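Local structure of protection of telomeres protein poz1 (Schizosaccharomyces pombe, 5WE0) at residues A[18-22]-A[234-240]; A[57-61]-A[102-106]; A[91-96]-A[148-152]; A[157-162]-A[192-197]. The protein binds telomeric DNA and negatively regulates telomerase and telomere length in fission yeast. One frame throughout, in Å; residues are numbered along the deposited sequence.

Contact 1. Residues A[18-22]-A[234-240]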
loop_
_atom_site.group_PDB
_atom_site.type_symbol
_atom_site.label_atom_id
_atom_site.label_comp_id
_atom_site.label_asym_id
_atom_site.label_seq_id
_atom_site.Cartn_x
_atom_site.Cartn_y
_atom_site.Cartn_z
ATOM N N PHE A 18 -6.120 -14.820 2.663
ATOM C CA PHE A 18 -5.871 -13.442 2.235
ATOM C C PHE A 18 -6.590 -13.063 0.947
ATOM O O PHE A 18 -7.087 -11.938 0.832
ATOM C CB PHE A 18 -4.363 -13.201 2.063
ATOM C CG PHE A 18 -3.658 -12.877 3.348
ATOM C CD1 PHE A 18 -4.376 -12.805 4.545
ATOM C CD2 PHE A 18 -2.286 -12.620 3.364
ATOM C CE1 PHE A 18 -3.735 -12.501 5.749
ATOM C CE2 PHE A 18 -1.635 -12.304 4.566
ATOM C CZ PHE A 18 -2.360 -12.244 5.758
ATOM N N ILE A 19 -6.662 -13.972 -0.021
ATOM C CA ILE A 19 -7.187 -13.627 -1.338
ATOM C C ILE A 19 -8.702 -13.493 -1.256
ATOM O O ILE A 19 -9.403 -14.410 -0.817
ATOM C CB ILE A 19 -6.747 -14.658 -2.387
ATOM C CG1 ILE A 19 -5.225 -14.597 -2.529
ATOM C CG2 ILE A 19 -7.399 -14.368 -3.718
ATOM C CD1 ILE A 19 -4.651 -15.448 -3.629
ATOM N N LYS A 20 -9.206 -12.332 -1.653
ATOM C CA LYS A 20 -10.617 -11.997 -1.590
ATOM C C LYS A 20 -11.108 -11.510 -2.945
ATOM O O LYS A 20 -10.338 -10.973 -3.753
ATOM C CB LYS A 20 -10.865 -10.908 -0.548
ATOM C CG LYS A 20 -10.509 -11.272 0.888
ATOM C CD LYS A 20 -11.497 -12.294 1.447
ATOM C CE LYS A 20 -11.271 -12.499 2.950
ATOM N NZ LYS A 20 -12.194 -13.511 3.556
ATOM N N GLU A 21 -12.400 -11.738 -3.199
ATOM C CA GLU A 21 -13.069 -11.080 -4.319
ATOM C C GLU A 21 -13.048 -9.567 -4.137
ATOM O O GLU A 21 -12.728 -8.808 -5.067
ATOM C CB GLU A 21 -14.511 -11.583 -4.440
ATOM C CG GLU A 21 -15.322 -10.823 -5.486
ATOM C CD GLU A 21 -16.724 -11.376 -5.689
ATOM O OE1 GLU A 21 -17.331 -11.859 -4.707
ATOM O OE2 GLU A 21 -17.224 -11.306 -6.833
ATOM N N ASN A 22 -13.420 -9.113 -2.943
ATOM C CA ASN A 22 -13.271 -7.719 -2.562
ATOM C C ASN A 22 -12.004 -7.577 -1.727
ATOM O O ASN A 22 -10.993 -8.216 -2.035
ATOM C CB ASN A 22 -14.515 -7.216 -1.828
ATOM C CG ASN A 22 -15.782 -7.419 -2.633
ATOM O OD1 ASN A 22 -15.912 -6.911 -3.753
ATOM N ND2 ASN A 22 -16.708 -8.205 -2.090
ATOM N N ASP A 234 -4.970 -16.251 -9.608
ATOM C CA ASP A 234 -6.375 -16.380 -9.251
ATOM C C ASP A 234 -6.604 -15.446 -8.081
ATOM O O ASP A 234 -6.045 -15.654 -6.998
ATOM C CB ASP A 234 -6.738 -17.833 -8.927
ATOM C CG ASP A 234 -8.189 -18.012 -8.500
ATOM O OD1 ASP A 234 -8.993 -17.049 -8.532
ATOM O OD2 ASP A 234 -8.549 -19.175 -8.204
ATOM N N PHE A 235 -7.395 -14.406 -8.317
ATOM C CA PHE A 235 -7.756 -13.423 -7.308
ATOM C C PHE A 235 -9.256 -13.416 -7.099
ATOM O O PHE A 235 -9.841 -12.385 -6.754
ATOM C CB PHE A 235 -7.251 -12.031 -7.689
ATOM C CG PHE A 235 -5.793 -11.808 -7.353
ATOM C CD1 PHE A 235 -5.402 -11.559 -6.036
ATOM C CD2 PHE A 235 -4.822 -11.826 -8.348
ATOM C CE1 PHE A 235 -4.083 -11.366 -5.716
ATOM C CE2 PHE A 235 -3.470 -11.621 -8.043
ATOM C CZ PHE A 235 -3.096 -11.406 -6.730
ATOM N N LYS A 236 -9.883 -14.562 -7.371
ATOM C CA LYS A 236 -11.311 -14.771 -7.153
ATOM C C LYS A 236 -12.128 -13.693 -7.856
ATOM O O LYS A 236 -13.159 -13.234 -7.360
ATOM C CB LYS A 236 -11.626 -14.843 -5.654
ATOM C CG LYS A 236 -10.966 -16.048 -4.989
ATOM C CD LYS A 236 -10.907 -15.983 -3.465
ATOM C CE LYS A 236 -10.233 -17.271 -2.921
ATOM N NZ LYS A 236 -10.088 -17.342 -1.425
ATOM N N GLN A 237 -11.673 -13.311 -9.049
ATOM C CA GLN A 237 -12.336 -12.297 -9.855
ATOM C C GLN A 237 -13.256 -12.907 -10.906
ATOM O O GLN A 237 -13.718 -12.181 -11.791
ATOM C CB GLN A 237 -11.304 -11.391 -10.550
ATOM C CG GLN A 237 -10.436 -10.564 -9.640
ATOM C CD GLN A 237 -11.267 -9.672 -8.739
ATOM O OE1 GLN A 237 -11.948 -8.755 -9.198
ATOM N NE2 GLN A 237 -11.229 -9.951 -7.450
ATOM N N ARG A 238 -13.543 -14.213 -10.813
ATOM C CA ARG A 238 -14.324 -14.895 -11.847
ATOM C C ARG A 238 -15.687 -14.237 -12.058
ATOM O O ARG A 238 -16.101 -14.005 -13.200
ATOM C CB ARG A 238 -14.470 -16.385 -11.504
ATOM C CG ARG A 238 -15.290 -16.706 -10.250
ATOM C CD ARG A 238 -15.888 -18.112 -10.299
ATOM N NE ARG A 238 -17.120 -18.220 -9.513
ATOM C CZ ARG A 238 -18.323 -17.818 -9.922
ATOM N NH1 ARG A 238 -18.477 -17.251 -11.113
ATOM N NH2 ARG A 238 -19.378 -17.969 -9.126
ATOM N N GLU A 239 -16.387 -13.895 -10.972
ATOM C CA GLU A 239 -17.707 -13.284 -11.104
ATOM C C GLU A 239 -17.660 -11.871 -11.681
ATOM O O GLU A 239 -18.692 -11.376 -12.143
ATOM C CB GLU A 239 -18.402 -13.236 -9.743
ATOM C CG GLU A 239 -19.930 -13.116 -9.801
ATOM C CD GLU A 239 -20.656 -14.450 -9.762
ATOM O OE1 GLU A 239 -20.010 -15.460 -9.416
ATOM O OE2 GLU A 239 -21.881 -14.484 -10.052
ATOM N N ILE A 240 -16.502 -11.211 -11.659
ATOM C CA ILE A 240 -16.356 -9.890 -12.272
ATOM C C ILE A 240 -15.942 -9.976 -13.743
ATOM O O ILE A 240 -16.460 -9.230 -14.579
ATOM C CB ILE A 240 -15.352 -9.047 -11.448
ATOM C CG1 ILE A 240 -15.938 -8.686 -10.079
ATOM C CG2 ILE A 240 -14.940 -7.787 -12.194
ATOM C CD1 ILE A 240 -15.117 -9.166 -8.890
#

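Contact 2. Residues A[57-61]-A[102-106]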
loop_
_atom_site.group_PDB
_atom_site.type_symbol
_atom_site.label_atom_id
_atom_site.label_comp_id
_atom_site.label_asym_id
_atom_site.label_seq_id
_atom_site.Cartn_x
_atom_site.Cartn_y
_atom_site.Cartn_z
ATOM N N ASP A 57 1.483 -8.603 -0.575
ATOM C CA ASP A 57 1.520 -7.139 -0.641
ATOM C C ASP A 57 0.126 -6.543 -0.790
ATOM O O ASP A 57 -0.183 -5.517 -0.171
ATOM C CB ASP A 57 2.416 -6.672 -1.790
ATOM C CG ASP A 57 3.900 -6.775 -1.457
ATOM O OD1 ASP A 57 4.247 -6.788 -0.256
ATOM O OD2 ASP A 57 4.718 -6.803 -2.389
ATOM N N ILE A 58 -0.724 -7.169 -1.611
ATOM C CA ILE A 58 -2.079 -6.666 -1.832
ATOM C C ILE A 58 -2.876 -6.717 -0.544
ATOM O O ILE A 58 -3.604 -5.776 -0.212
ATOM C CB ILE A 58 -2.775 -7.458 -2.963
ATOM C CG1 ILE A 58 -2.184 -7.084 -4.320
ATOM C CG2 ILE A 58 -4.277 -7.231 -2.959
ATOM C CD1 ILE A 58 -2.665 -7.973 -5.449
ATOM N N ALA A 59 -2.779 -7.836 0.180
ATOM C CA ALA A 59 -3.482 -7.966 1.449
ATOM C C ALA A 59 -2.973 -6.944 2.456
ATOM O O ALA A 59 -3.766 -6.322 3.173
ATOM C CB ALA A 59 -3.318 -9.388 1.994
ATOM N N PHE A 60 -1.659 -6.714 2.479
ATOM C CA PHE A 60 -1.117 -5.691 3.365
ATOM C C PHE A 60 -1.720 -4.333 3.053
ATOM O O PHE A 60 -2.164 -3.619 3.954
ATOM C CB PHE A 60 0.403 -5.599 3.260
ATOM C CG PHE A 60 0.940 -4.442 4.037
ATOM C CD1 PHE A 60 1.046 -4.515 5.420
ATOM C CD2 PHE A 60 1.229 -3.233 3.406
ATOM C CE1 PHE A 60 1.493 -3.425 6.144
ATOM C CE2 PHE A 60 1.664 -2.146 4.129
ATOM C CZ PHE A 60 1.794 -2.238 5.495
ATOM N N ILE A 61 -1.760 -3.970 1.773
ATOM C CA ILE A 61 -2.305 -2.671 1.378
ATOM C C ILE A 61 -3.780 -2.569 1.758
ATOM O O ILE A 61 -4.232 -1.539 2.273
ATOM C CB ILE A 61 -2.094 -2.446 -0.139
ATOM C CG1 ILE A 61 -0.608 -2.292 -0.444
ATOM C CG2 ILE A 61 -2.917 -1.255 -0.631
ATOM C CD1 ILE A 61 0.073 -1.150 0.347
ATOM N N ARG A 102 5.662 -1.373 -0.975
ATOM C CA ARG A 102 4.837 -2.529 -1.287
ATOM C C ARG A 102 3.926 -2.204 -2.469
ATOM O O ARG A 102 3.783 -3.010 -3.388
ATOM C CB ARG A 102 4.002 -2.939 -0.073
ATOM C CG ARG A 102 4.787 -3.686 0.995
ATOM C CD ARG A 102 3.872 -4.189 2.101
ATOM N NE ARG A 102 4.456 -3.993 3.424
ATOM C CZ ARG A 102 5.523 -4.645 3.875
ATOM N NH1 ARG A 102 6.128 -5.540 3.107
ATOM N NH2 ARG A 102 5.986 -4.402 5.093
ATOM N N LEU A 103 3.314 -1.022 -2.444
ATOM C CA LEU A 103 2.438 -0.610 -3.531
ATOM C C LEU A 103 3.209 -0.545 -4.842
ATOM O O LEU A 103 2.710 -0.932 -5.908
ATOM C CB LEU A 103 1.827 0.743 -3.215
ATOM C CG LEU A 103 0.639 1.107 -4.084
ATOM C CD1 LEU A 103 -0.519 0.141 -3.839
ATOM C CD2 LEU A 103 0.240 2.560 -3.802
ATOM N N GLU A 104 4.435 -0.064 -4.772
ATOM C CA GLU A 104 5.278 -0.007 -5.955
ATOM C C GLU A 104 5.642 -1.402 -6.466
ATOM O O GLU A 104 5.676 -1.618 -7.683
ATOM C CB GLU A 104 6.513 0.825 -5.627
ATOM C CG GLU A 104 7.465 1.046 -6.756
ATOM C CD GLU A 104 8.552 2.008 -6.338
ATOM O OE1 GLU A 104 9.432 1.585 -5.556
ATOM O OE2 GLU A 104 8.522 3.177 -6.793
ATOM N N ASN A 105 5.915 -2.365 -5.565
ATOM C CA ASN A 105 6.147 -3.742 -6.015
ATOM C C ASN A 105 4.926 -4.279 -6.750
ATOM O O ASN A 105 5.058 -4.901 -7.807
ATOM C CB ASN A 105 6.470 -4.670 -4.841
ATOM C CG ASN A 105 7.766 -4.304 -4.115
ATOM O OD1 ASN A 105 8.598 -3.552 -4.624
ATOM N ND2 ASN A 105 7.914 -4.815 -2.885
ATOM N N ILE A 106 3.722 -4.017 -6.222
ATOM C CA ILE A 106 2.498 -4.454 -6.892
ATOM C C ILE A 106 2.431 -3.871 -8.292
ATOM O O ILE A 106 2.186 -4.581 -9.275
ATOM C CB ILE A 106 1.258 -4.053 -6.073
ATOM C CG1 ILE A 106 1.213 -4.788 -4.740
ATOM C CG2 ILE A 106 0.002 -4.311 -6.863
ATOM C CD1 ILE A 106 0.219 -4.148 -3.737
#

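Contact 3. Residues A[91-96]-A[148-152]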
loop_
_atom_site.group_PDB
_atom_site.type_symbol
_atom_site.label_atom_id
_atom_site.label_comp_id
_atom_site.label_asym_id
_atom_site.label_seq_id
_atom_site.Cartn_x
_atom_site.Cartn_y
_atom_site.Cartn_z
ATOM N N TRP A 91 -0.874 6.581 10.453
ATOM C CA TRP A 91 0.082 7.412 9.731
ATOM C C TRP A 91 1.344 7.458 10.577
ATOM O O TRP A 91 1.525 8.306 11.449
ATOM C CB TRP A 91 -0.488 8.797 9.454
ATOM C CG TRP A 91 -1.684 8.718 8.574
ATOM C CD1 TRP A 91 -2.988 8.785 8.964
ATOM C CD2 TRP A 91 -1.696 8.536 7.147
ATOM N NE1 TRP A 91 -3.810 8.667 7.872
ATOM C CE2 TRP A 91 -3.043 8.508 6.744
ATOM C CE3 TRP A 91 -0.695 8.402 6.174
ATOM C CZ2 TRP A 91 -3.421 8.332 5.409
ATOM C CZ3 TRP A 91 -1.067 8.251 4.857
ATOM C CH2 TRP A 91 -2.426 8.209 4.486
ATOM N N GLU A 92 2.216 6.500 10.347
ATOM C CA GLU A 92 3.523 6.491 10.971
ATOM C C GLU A 92 4.520 6.375 9.825
ATOM O O GLU A 92 4.310 5.588 8.894
ATOM C CB GLU A 92 3.646 5.330 11.987
ATOM C CG GLU A 92 4.943 5.356 12.809
ATOM C CD GLU A 92 6.124 4.623 12.170
ATOM O OE1 GLU A 92 5.952 3.442 11.769
ATOM O OE2 GLU A 92 7.227 5.250 12.048
ATOM N N TYR A 93 5.568 7.199 9.872
ATOM C CA TYR A 93 6.484 7.355 8.738
ATOM C C TYR A 93 7.011 6.014 8.240
ATOM O O TYR A 93 6.986 5.727 7.034
ATOM C CB TYR A 93 7.648 8.263 9.145
ATOM C CG TYR A 93 8.883 7.982 8.380
ATOM C CD1 TYR A 93 8.938 8.252 6.996
ATOM C CD2 TYR A 93 9.995 7.395 9.003
ATOM C CE1 TYR A 93 10.072 7.962 6.249
ATOM C CE2 TYR A 93 11.142 7.096 8.260
ATOM C CZ TYR A 93 11.168 7.387 6.877
ATOM O OH TYR A 93 12.277 7.109 6.111
ATOM N N SER A 94 7.503 5.180 9.161
ATOM C CA SER A 94 8.148 3.934 8.771
ATOM C C SER A 94 7.150 2.983 8.108
ATOM O O SER A 94 7.431 2.418 7.041
ATOM C CB SER A 94 8.798 3.293 9.995
ATOM O OG SER A 94 9.433 2.077 9.652
ATOM N N LEU A 95 5.961 2.831 8.707
ATOM C CA LEU A 95 4.932 1.961 8.146
ATOM C C LEU A 95 4.493 2.441 6.768
ATOM O O LEU A 95 4.405 1.646 5.824
ATOM C CB LEU A 95 3.732 1.889 9.098
ATOM C CG LEU A 95 2.447 1.218 8.597
ATOM C CD1 LEU A 95 2.631 -0.285 8.416
ATOM C CD2 LEU A 95 1.255 1.516 9.515
ATOM N N ILE A 96 4.191 3.739 6.637
ATOM C CA ILE A 96 3.684 4.257 5.368
ATOM C C ILE A 96 4.761 4.187 4.287
ATOM O O ILE A 96 4.473 3.925 3.118
ATOM C CB ILE A 96 3.161 5.694 5.549
ATOM C CG1 ILE A 96 1.956 5.729 6.510
ATOM C CG2 ILE A 96 2.798 6.285 4.184
ATOM C CD1 ILE A 96 0.780 4.799 6.096
ATOM N N ILE A 148 -1.397 9.219 -0.711
ATOM C CA ILE A 148 -0.752 8.636 0.458
ATOM C C ILE A 148 0.405 9.517 0.925
ATOM O O ILE A 148 0.540 9.810 2.130
ATOM C CB ILE A 148 -0.286 7.199 0.143
ATOM C CG1 ILE A 148 -1.493 6.266 -0.088
ATOM C CG2 ILE A 148 0.647 6.671 1.233
ATOM C CD1 ILE A 148 -1.162 4.952 -0.821
ATOM N N CYS A 149 1.263 9.945 -0.021
ATOM C CA CYS A 149 2.411 10.794 0.325
ATOM C C CYS A 149 1.969 12.129 0.910
ATOM O O CYS A 149 2.588 12.646 1.842
ATOM C CB CYS A 149 3.271 11.066 -0.911
ATOM S SG CYS A 149 3.978 9.593 -1.627
ATOM N N ARG A 150 0.935 12.722 0.335
ATOM C CA ARG A 150 0.452 14.001 0.816
ATOM C C ARG A 150 -0.135 13.871 2.223
ATOM O O ARG A 150 0.110 14.722 3.095
ATOM C CB ARG A 150 -0.575 14.546 -0.163
ATOM C CG ARG A 150 -0.950 15.964 0.142
ATOM C CD ARG A 150 -1.121 16.748 -1.138
ATOM N NE ARG A 150 -2.546 16.982 -1.303
ATOM C CZ ARG A 150 -3.083 17.775 -2.214
ATOM N NH1 ARG A 150 -4.401 17.923 -2.244
ATOM N NH2 ARG A 150 -2.306 18.410 -3.079
ATOM N N TRP A 151 -0.903 12.808 2.474
ATOM C CA TRP A 151 -1.477 12.668 3.810
ATOM C C TRP A 151 -0.424 12.306 4.851
ATOM O O TRP A 151 -0.530 12.756 6.001
ATOM C CB TRP A 151 -2.621 11.659 3.782
ATOM C CG TRP A 151 -3.888 12.368 3.353
ATOM C CD1 TRP A 151 -4.189 12.861 2.098
ATOM C CD2 TRP A 151 -4.985 12.729 4.195
ATOM N NE1 TRP A 151 -5.421 13.483 2.114
ATOM C CE2 TRP A 151 -5.929 13.412 3.389
ATOM C CE3 TRP A 151 -5.271 12.520 5.544
ATOM C CZ2 TRP A 151 -7.136 13.875 3.893
ATOM C CZ3 TRP A 151 -6.458 13.008 6.055
ATOM C CH2 TRP A 151 -7.383 13.675 5.231
ATOM N N MET A 152 0.618 11.554 4.463
ATOM C CA MET A 152 1.772 11.379 5.343
ATOM C C MET A 152 2.441 12.724 5.629
ATOM O O MET A 152 2.781 13.026 6.777
ATOM C CB MET A 152 2.777 10.404 4.727
ATOM C CG MET A 152 3.920 9.994 5.655
ATOM S SD MET A 152 3.313 9.064 7.082
ATOM C CE MET A 152 3.766 10.117 8.467
#

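Contact 4. Residues A[157-162]-A[192-197]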
loop_
_atom_site.group_PDB
_atom_site.type_symbol
_atom_site.label_atom_id
_atom_site.label_comp_id
_atom_site.label_asym_id
_atom_site.label_seq_id
_atom_site.Cartn_x
_atom_site.Cartn_y
_atom_site.Cartn_z
ATOM N N LEU A 157 3.312 17.551 9.325
ATOM C CA LEU A 157 3.113 18.985 9.524
ATOM C C LEU A 157 2.176 19.306 10.688
ATOM O O LEU A 157 2.125 20.461 11.116
ATOM C CB LEU A 157 2.536 19.624 8.266
ATOM C CG LEU A 157 3.425 19.635 7.030
ATOM C CD1 LEU A 157 2.609 19.982 5.792
ATOM C CD2 LEU A 157 4.584 20.589 7.230
ATOM N N GLU A 158 1.383 18.342 11.153
ATOM C CA GLU A 158 0.426 18.549 12.230
ATOM C C GLU A 158 0.983 18.230 13.614
ATOM O O GLU A 158 0.232 18.283 14.597
ATOM C CB GLU A 158 -0.823 17.702 11.971
ATOM C CG GLU A 158 -1.705 18.260 10.866
ATOM C CD GLU A 158 -3.114 17.658 10.867
ATOM O OE1 GLU A 158 -3.241 16.416 10.715
ATOM O OE2 GLU A 158 -4.092 18.428 11.006
ATOM N N GLN A 159 2.253 17.867 13.715
ATOM C CA GLN A 159 2.887 17.603 14.995
ATOM C C GLN A 159 3.681 18.827 15.451
ATOM O O GLN A 159 4.078 19.680 14.652
ATOM C CB GLN A 159 3.805 16.377 14.915
ATOM C CG GLN A 159 3.253 15.164 14.150
ATOM C CD GLN A 159 2.001 14.569 14.790
ATOM O OE1 GLN A 159 2.010 14.198 15.957
ATOM N NE2 GLN A 159 0.930 14.443 14.007
ATOM N N GLU A 160 3.888 18.920 16.763
ATOM C CA GLU A 160 4.649 20.038 17.333
ATOM C C GLU A 160 5.485 19.571 18.535
ATOM O O GLU A 160 4.951 19.157 19.564
ATOM C CB GLU A 160 3.722 21.190 17.731
ATOM C CG GLU A 160 4.431 22.290 18.501
ATOM C CD GLU A 160 5.319 23.161 17.633
ATOM O OE1 GLU A 160 5.546 22.837 16.441
ATOM O OE2 GLU A 160 5.820 24.175 18.160
ATOM N N PRO A 161 6.812 19.597 18.387
ATOM C CA PRO A 161 7.548 20.043 17.194
ATOM C C PRO A 161 7.536 19.025 16.028
ATOM O O PRO A 161 7.200 17.846 16.228
ATOM C CB PRO A 161 8.968 20.225 17.725
ATOM C CG PRO A 161 9.083 19.160 18.779
ATOM C CD PRO A 161 7.716 19.075 19.430
ATOM N N ILE A 162 7.872 19.512 14.830
ATOM C CA ILE A 162 7.968 18.672 13.644
ATOM C C ILE A 162 9.204 17.792 13.733
ATOM O O ILE A 162 10.278 18.240 14.155
ATOM C CB ILE A 162 8.025 19.538 12.375
ATOM C CG1 ILE A 162 6.673 20.164 12.095
ATOM C CG2 ILE A 162 8.477 18.714 11.151
ATOM C CD1 ILE A 162 6.611 20.831 10.742
ATOM N N LYS A 192 4.755 28.440 11.729
ATOM C CA LYS A 192 4.405 28.097 13.089
ATOM C C LYS A 192 3.161 27.193 13.085
ATOM O O LYS A 192 2.453 27.070 12.084
ATOM C CB LYS A 192 4.267 29.394 13.901
ATOM C CG LYS A 192 4.195 29.327 15.446
ATOM C CD LYS A 192 4.718 28.029 16.171
ATOM C CE LYS A 192 6.068 27.482 15.783
ATOM N NZ LYS A 192 6.409 26.257 16.559
ATOM N N ILE A 193 2.923 26.527 14.215
ATOM C CA ILE A 193 1.992 25.406 14.250
ATOM C C ILE A 193 0.581 25.843 13.874
ATOM O O ILE A 193 -0.110 25.142 13.131
ATOM C CB ILE A 193 2.043 24.738 15.631
ATOM C CG1 ILE A 193 1.017 23.618 15.713
ATOM C CG2 ILE A 193 1.862 25.783 16.741
ATOM C CD1 ILE A 193 1.273 22.452 14.708
ATOM N N ARG A 194 0.132 27.010 14.349
ATOM C CA ARG A 194 -1.222 27.450 14.014
ATOM C C ARG A 194 -1.382 27.665 12.509
ATOM O O ARG A 194 -2.450 27.389 11.944
ATOM C CB ARG A 194 -1.573 28.737 14.760
ATOM C CG ARG A 194 -1.975 28.533 16.193
ATOM C CD ARG A 194 -2.097 29.859 16.919
ATOM N NE ARG A 194 -2.485 29.654 18.313
ATOM C CZ ARG A 194 -1.636 29.321 19.280
ATOM N NH1 ARG A 194 -0.344 29.164 18.989
ATOM N NH2 ARG A 194 -2.072 29.158 20.530
ATOM N N LYS A 195 -0.337 28.160 11.839
ATOM C CA LYS A 195 -0.452 28.365 10.404
ATOM C C LYS A 195 -0.380 27.039 9.651
ATOM O O LYS A 195 -1.159 26.816 8.719
ATOM C CB LYS A 195 0.619 29.337 9.914
ATOM C CG LYS A 195 0.141 30.783 9.921
ATOM C CD LYS A 195 1.072 31.696 9.134
ATOM C CE LYS A 195 0.958 33.134 9.630
ATOM N NZ LYS A 195 2.300 33.737 9.902
ATOM N N ARG A 196 0.541 26.150 10.039
ATOM C CA ARG A 196 0.570 24.818 9.453
ATOM C C ARG A 196 -0.787 24.150 9.553
ATOM O O ARG A 196 -1.255 23.533 8.589
ATOM C CB ARG A 196 1.627 23.942 10.137
ATOM C CG ARG A 196 2.995 24.527 10.124
ATOM C CD ARG A 196 4.032 23.471 10.309
ATOM N NE ARG A 196 3.858 22.675 11.514
ATOM C CZ ARG A 196 4.479 22.937 12.656
ATOM N NH1 ARG A 196 5.282 23.988 12.729
ATOM N NH2 ARG A 196 4.304 22.165 13.719
ATOM N N LEU A 197 -1.445 24.277 10.708
ATOM C CA LEU A 197 -2.710 23.581 10.914
ATOM C C LEU A 197 -3.826 24.179 10.061
ATOM O O LEU A 197 -4.657 23.440 9.523
ATOM C CB LEU A 197 -3.083 23.597 12.398
ATOM C CG LEU A 197 -2.201 22.754 13.339
ATOM C CD1 LEU A 197 -2.654 22.921 14.757
ATOM C CD2 LEU A 197 -2.208 21.271 12.990
#

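Contact 1. Residues A[18-22]-A[234-240]
An Asx turn leading into the short helix 238-241 sets Lys236 and Gln237 against residues 19-21, in the loop that follows helix 2-18. In the turn, Asp234 OD1 accepts from Lys236 N (2.9 Å), which fixes where the lysine starts. The extended Lys236 chain then runs past Ile19 CG2, and its NZ reaches Ile19 O at 3.1 Å. Ile19 CG2 lies 3.7 Å from Phe235 CA and comes obliquely to Phe235 CD1, while Ile19 CD1 touches Asp234 O. Gln237 bends at chi2 (-57°), bringing its amide back to the loop carbonyl of Glu21. NE2 donates to Glu21 O at 3.0 Å and to Phe235 O at 2.9 Å, both acceptors close to the amide plane, so the two bonds fix how the amide is turned. Losing the amide to an alanine here would probably leave the carbonyls of Glu21 and Phe235 without this shared donor and the loop less firmly tied to the turn. The extended Glu21 lays CG against Ile240 CD1 (3.8 Å). Helix 209-230 backs the contact, Gln221 also donating to Glu21 O and Glu228 accepting from the backbone of Phe235 and Gln237; Phe235 inserts toward Ile54 and Ile58 of helix 54-64.

Contact 2. Residues A[57-61]-A[102-106]
Phe60 sends its ring out with CG anti to the backbone N (chi1 173°), and Arg102, bent at chi3, brings its NE over one face of that ring. In this cation-pi contact CZ of Arg102 lies 4.5 Å from the centroid of the Phe60 ring, nearly on its normal. The guanidinium is not laid flat on the ring but stands steeply, its plane 67° from that of the ring. Asp57 crosses the arginine chain at about a right angle and presses OD1 on Arg102 CG (3.4 Å). Its OD1 is 4.1 Å from Arg102 NH1, too long for a salt bridge, though the opposite charges probably steady each other; Arg102 NH2 is salt-bridged to an acidic side chain of another protein's chain. On the apolar side of the interface, Ile106 CG1 touches Asp57 CB at 3.7 Å. Its CD1 fits between Ile58 CG1 (3.8 Å) and Ile61 CG1 (3.9 Å), and Leu103 CD1 closes on Ile61 CG1. This is buried helix-helix packing near the centre of an all-helical chain, the segment axes 9.4 Å apart at 135°. Ile220 and Tyr219 of helix 209-230 cover the isoleucines, and Leu103 reaches Tyr141 and Ile148 of helix 130-157.

Contact 3. Residues A[91-96]-A[148-152]
Trp91 and Met152 bring their CA atoms to 6.2 Å where the chain, still extended at Trp91, turns at Glu92 into the first residues of helix 93-115 and meets a regular turn of helix 130-157. Glu92 is the N-cap: its OE2 accepts from Ser94 N (2.9 Å) and its OE1 from Leu95 N (3.1 Å), both donors standing above the carboxylate plane. OE1 is also salt-bridged to a basic side chain of another protein's chain. Trp91 lays the six-membered part of its indole over the other helix. One face receives Trp151 CB in a CH-pi contact, 3.9 Å from the ring centroid, while CZ3 comes within 3.5 Å of Ile148 O. This join of a helix start to the C-terminal part of helix 130-157 belongs to an all-helical bundle, probably TRFH-like. Met152 fills the angle between Trp91 and Ile96. With CG anti to the backbone N (chi1 -171°) and the chain bent at chi2 and chi3, it places SD against Ile96 CG1 (3.6 Å) and CE beside Tyr93 N (3.7 Å). Ile96 CG2 packs on Ile148 CG2 at 3.7 Å. Trp209 meets Trp91 and Trp151 edge-to-face, and Phe170 of helix 164-174 touches Tyr93 and Met152.

Contact 4. Residues A[157-162]-A[192-197]
Arg196 and Glu160 lie at the core of a salt-bridge network that ties the loop between helices 130-157 and 164-174 to the first turn of helix 193-206, whose N-cap is Lys192. The tight part is the arginine. Its NE donates almost straight to Leu157 O at 2.8 Å, with that oxygen in the guanidinium plane. NH2 reaches Glu160 OE1 at 3.1 Å, also in the guanidinium plane and on the anti side of the carboxylate, and makes a weak, bent bond to Gln159 O at 2.7 Å. NH1 is taken up by His191 O. The flat group is sandwiched as well, with Ile162 CD1 over one face and Ile193 CA over the centre of the other, so contacts both in and across its plane fix its rotation. A leucine in place of Arg196 would probably leave the carbonyls of Leu157 and Gln159 without this donor and Glu160 with one positive partner fewer. The packing is looser where Glu158, whose OE1 is salt-bridged to Lys204, rests its CG on Leu197 CD2 (3.7 Å). The solvent side, by the exposed Glu160 and Lys192, is joined by few contacts. Yet one short bond closes it: Lys192, bent at chi2 (19°) and chi3, curls back to form the salt bridge from its NZ to Glu160 OE2 at 2.7 Å.

Overall arrangement
Contact 1 joins residues near the two ends of the chain, and the other three are nested inside the loop it closes. Contact 2, the most central, is 16 Å from contact 1 between centres; the two touch where Phe18 packs on Ala59 of helix 54-64. Contacts 2 and 3, 14 Å apart, share helix 93-115, and their segments alternate along the chain. They touch through Phe60 with Leu95 and Leu103 with Ile148, giving a continuous helical core. Contact 4 follows in series, its centre 16 Å from contact 3 and 43 Å from contact 1, at the far end of this elongated fold. Arg102 and Glu92, in contacts 2 and 3, also form salt bridges to a chain of another protein.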